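Local coordinates for HTH marR-type domain-containing protein (Streptococcus agalactiae serotype III, PDB 7DVR) that senses heme, which it binds, and probably acts as a DNA-binding transcription regulator of the MarR family, at residues 38-43 / 105-110. Sequence-based numbering, arbitrary orientation.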
ATOM      1  N   LEU A  38      -5.838   3.934 -23.284  1.00 45.40           N
ATOM      2  CA  LEU A  38      -5.762   3.855 -24.768  1.00 44.35           C
ATOM      3  C   LEU A  38      -7.166   4.093 -25.370  1.00 41.27           C
ATOM      4  O   LEU A  38      -7.284   4.674 -26.399  1.00 37.88           O
ATOM      5  CB  LEU A  38      -5.217   2.487 -25.199  1.00 45.65           C
ATOM      6  CG  LEU A  38      -3.722   2.241 -24.950  1.00 50.82           C
ATOM      7  CD1 LEU A  38      -3.201   0.985 -25.644  1.00 50.92           C
ATOM      8  CD2 LEU A  38      -2.869   3.440 -25.324  1.00 48.20           C
ATOM      9  N   VAL A  39      -8.252   3.665 -24.739  1.00 37.53           N
ATOM     10  CA  VAL A  39      -9.610   3.789 -25.322  1.00 37.79           C
ATOM     11  C   VAL A  39      -9.960   5.252 -25.294  1.00 39.39           C
ATOM     12  O   VAL A  39     -10.462   5.777 -26.266  1.00 38.93           O
ATOM     13  CB  VAL A  39     -10.642   3.002 -24.461  1.00 39.34           C
ATOM     14  CG1 VAL A  39     -12.082   3.493 -24.603  1.00 41.76           C
ATOM     15  CG2 VAL A  39     -10.502   1.519 -24.731  1.00 38.67           C
ATOM     16  N   MET A  40      -9.655   5.894 -24.185  1.00 41.49           N
ATOM     17  CA  MET A  40      -9.984   7.320 -24.065  1.00 43.77           C
ATOM     18  C   MET A  40      -9.091   8.132 -25.026  1.00 45.74           C
ATOM     19  O   MET A  40      -9.528   9.203 -25.524  1.00 47.83           O
ATOM     20  CB  MET A  40      -9.754   7.779 -22.639  1.00 45.78           C
ATOM     21  CG  MET A  40     -10.596   7.090 -21.633  1.00 47.05           C
ATOM     22  SD  MET A  40     -12.331   7.115 -22.153  1.00 49.43           S
ATOM     23  CE  MET A  40     -12.722   8.859 -22.029  1.00 49.11           C
ATOM     24  N   HIS A  41      -7.860   7.672 -25.278  1.00 47.51           N
ATOM     25  CA  HIS A  41      -6.968   8.339 -26.260  1.00 48.06           C
ATOM     26  C   HIS A  41      -7.574   8.235 -27.660  1.00 45.48           C
ATOM     27  O   HIS A  41      -7.797   9.311 -28.305  1.00 49.78           O
ATOM     28  CB  HIS A  41      -5.550   7.813 -26.216  1.00 48.03           C
ATOM     29  CG  HIS A  41      -4.590   8.755 -26.886  1.00 51.56           C
ATOM     30  ND1 HIS A  41      -3.938   9.763 -26.180  1.00 53.91           N
ATOM     31  CD2 HIS A  41      -4.193   8.880 -28.172  1.00 55.32           C
ATOM     32  CE1 HIS A  41      -3.170  10.470 -27.003  1.00 57.65           C
ATOM     33  NE2 HIS A  41      -3.289   9.944 -28.240  1.00 57.41           N
ATOM     34  N   LEU A  42      -7.878   7.019 -28.105  1.00 42.71           N
ATOM     35  CA  LEU A  42      -8.598   6.794 -29.375  1.00 42.55           C
ATOM     36  C   LEU A  42      -9.840   7.674 -29.441  1.00 42.35           C
ATOM     37  O   LEU A  42     -10.060   8.351 -30.462  1.00 40.41           O
ATOM     38  CB  LEU A  42      -8.928   5.308 -29.561  1.00 42.19           C
ATOM     39  CG  LEU A  42      -7.731   4.394 -29.781  1.00 41.79           C
ATOM     40  CD1 LEU A  42      -8.028   2.906 -29.709  1.00 41.49           C
ATOM     41  CD2 LEU A  42      -7.058   4.725 -31.134  1.00 41.81           C
ATOM     42  N   TYR A  43     -10.656   7.671 -28.393  1.00 41.68           N
ATOM     43  CA  TYR A  43     -11.997   8.300 -28.459  1.00 45.67           C
ATOM     44  C   TYR A  43     -11.828   9.809 -28.611  1.00 46.97           C
ATOM     45  O   TYR A  43     -12.610  10.453 -29.349  1.00 44.70           O
ATOM     46  CB  TYR A  43     -12.801   8.027 -27.204  1.00 45.47           C
ATOM     47  CG  TYR A  43     -14.260   8.432 -27.325  1.00 47.66           C
ATOM     48  CD1 TYR A  43     -15.125   7.791 -28.205  1.00 48.17           C
ATOM     49  CD2 TYR A  43     -14.762   9.492 -26.592  1.00 51.42           C
ATOM     50  CE1 TYR A  43     -16.466   8.168 -28.324  1.00 50.74           C
ATOM     51  CE2 TYR A  43     -16.100   9.869 -26.683  1.00 51.89           C
ATOM     52  CZ  TYR A  43     -16.955   9.217 -27.555  1.00 50.75           C
ATOM     53  OH  TYR A  43     -18.249   9.648 -27.642  1.00 50.35           O
ATOM     54  N   GLN A 105     -18.966   5.529 -21.061  1.00 43.11           N
ATOM     55  CA  GLN A 105     -19.314   4.934 -19.746  1.00 44.54           C
ATOM     56  C   GLN A 105     -18.151   5.171 -18.793  1.00 43.87           C
ATOM     57  O   GLN A 105     -18.352   5.390 -17.626  1.00 39.97           O
ATOM     58  CB  GLN A 105     -19.572   3.425 -19.854  1.00 46.95           C
ATOM     59  CG  GLN A 105     -20.929   3.055 -20.425  1.00 48.96           C
ATOM     60  CD  GLN A 105     -21.048   1.594 -20.809  1.00 52.51           C
ATOM     61  OE1 GLN A 105     -20.435   0.719 -20.210  1.00 57.73           O
ATOM     62  NE2 GLN A 105     -21.922   1.323 -21.773  1.00 54.69           N
ATOM     63  N   PHE A 106     -16.926   5.105 -19.280  1.00 41.36           N
ATOM     64  CA  PHE A 106     -15.737   5.179 -18.405  1.00 42.04           C
ATOM     65  C   PHE A 106     -15.606   6.594 -17.881  1.00 42.17           C
ATOM     66  O   PHE A 106     -15.215   6.783 -16.718  1.00 41.62           O
ATOM     67  CB  PHE A 106     -14.447   4.805 -19.153  1.00 43.01           C
ATOM     68  CG  PHE A 106     -13.256   4.606 -18.245  1.00 45.10           C
ATOM     69  CD1 PHE A 106     -13.250   3.619 -17.267  1.00 46.75           C
ATOM     70  CD2 PHE A 106     -12.101   5.365 -18.413  1.00 46.93           C
ATOM     71  CE1 PHE A 106     -12.137   3.418 -16.457  1.00 49.41           C
ATOM     72  CE2 PHE A 106     -10.998   5.163 -17.602  1.00 48.12           C
ATOM     73  CZ  PHE A 106     -11.005   4.188 -16.628  1.00 50.10           C
ATOM     74  N   GLU A 107     -15.881   7.560 -18.745  1.00 44.21           N
ATOM     75  CA  GLU A 107     -15.782   9.000 -18.381  1.00 49.56           C
ATOM     76  C   GLU A 107     -16.745   9.320 -17.221  1.00 49.32           C
ATOM     77  O   GLU A 107     -16.331  10.056 -16.293  1.00 50.12           O
ATOM     78  CB  GLU A 107     -16.113   9.886 -19.582  1.00 53.71           C
ATOM     79  CG  GLU A 107     -15.002  10.802 -20.022  1.00 59.67           C
ATOM     80  CD  GLU A 107     -15.371  11.669 -21.224  1.00 63.59           C
ATOM     81  OE1 GLU A 107     -16.270  11.263 -22.011  1.00 65.09           O
ATOM     82  OE2 GLU A 107     -14.786  12.747 -21.362  1.00 67.79           O
ATOM     83  N   ILE A 108     -17.990   8.848 -17.334  1.00 49.81           N
ATOM     84  CA  ILE A 108     -19.060   8.971 -16.287  1.00 49.88           C
ATOM     85  C   ILE A 108     -18.536   8.352 -15.005  1.00 46.90           C
ATOM     86  O   ILE A 108     -18.494   9.006 -13.994  1.00 50.37           O
ATOM     87  CB  ILE A 108     -20.389   8.298 -16.716  1.00 54.12           C
ATOM     88  CG1 ILE A 108     -21.037   9.000 -17.913  1.00 57.76           C
ATOM     89  CG2 ILE A 108     -21.352   8.179 -15.538  1.00 54.80           C
ATOM     90  CD1 ILE A 108     -22.221   8.246 -18.527  1.00 61.72           C
ATOM     91  N   PHE A 109     -18.133   7.089 -15.072  1.00 44.36           N
ATOM     92  CA  PHE A 109     -17.597   6.327 -13.931  1.00 41.77           C
ATOM     93  C   PHE A 109     -16.516   7.116 -13.201  1.00 42.01           C
ATOM     94  O   PHE A 109     -16.575   7.227 -11.996  1.00 39.93           O
ATOM     95  CB  PHE A 109     -17.042   4.973 -14.378  1.00 41.26           C
ATOM     96  CG  PHE A 109     -16.200   4.240 -13.349  1.00 43.10           C
ATOM     97  CD1 PHE A 109     -16.771   3.611 -12.247  1.00 44.61           C
ATOM     98  CD2 PHE A 109     -14.820   4.150 -13.490  1.00 45.03           C
ATOM     99  CE1 PHE A 109     -15.967   2.947 -11.329  1.00 46.29           C
ATOM    100  CE2 PHE A 109     -14.026   3.442 -12.591  1.00 47.31           C
ATOM    101  CZ  PHE A 109     -14.599   2.855 -11.498  1.00 47.03           C
ATOM    102  N   LEU A 110     -15.538   7.648 -13.924  1.00 42.06           N
ATOM    103  CA  LEU A 110     -14.413   8.332 -13.250  1.00 42.75           C
ATOM    104  C   LEU A 110     -14.959   9.572 -12.555  1.00 43.84           C
ATOM    105  O   LEU A 110     -14.448   9.896 -11.445  1.00 42.42           O
ATOM    106  CB  LEU A 110     -13.316   8.679 -14.260  1.00 45.14           C
ATOM    107  CG  LEU A 110     -12.452   7.493 -14.696  1.00 45.69           C
ATOM    108  CD1 LEU A 110     -11.395   7.934 -15.694  1.00 47.02           C
ATOM    109  CD2 LEU A 110     -11.752   6.813 -13.534  1.00 48.27           C
TER
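A single methionine carries this helix-helix contact from one side: Met40 reaches out of helix 34-44 and spans two consecutive residues of helix 97-117, Phe106 and Glu107. Its CG comes within 4.0 Å of Phe106 CD2, meeting the ring obliquely. The sulfur lies at the ring's edge, SD standing 5.5 Å from the centroid of the Phe106 ring and 77° off its normal, a Met-aromatic contact made at the rim and not over the pi cloud. Beyond the sulfur the thioether bends again at chi3 (-68°), which carries the methyl to Glu107, where Met40 CE packs 3.6 Å from Glu107 CG. The acidic residue thus offers its aliphatic stem to the methionine. Even the nearest backbones, at Met40 and Glu107, keep their CA atoms 8.3 Å apart, so the gap is spanned by side chains.

In the MarR fold this is where the first helix of the winged helix-turn-helix domain meets the long helix that follows the wing. Leu38 of the same short helix touches Leu69 and Met73 of helix 63-75, packing within that domain onto the helix at the recognition position, while Met40 also rests on Ala103, one turn before Phe106. Leu110 CG lies 4.0 Å above the plane of the Phe106 ring, displaced toward the rim. Leu110 in turn lines the heme pocket, and its carbonyl oxygen is hydrogen-bonded to ND1 of His114, the axial ligand of the heme iron. The Phe106 side chain itself comes to about 5 Å from the bound heme.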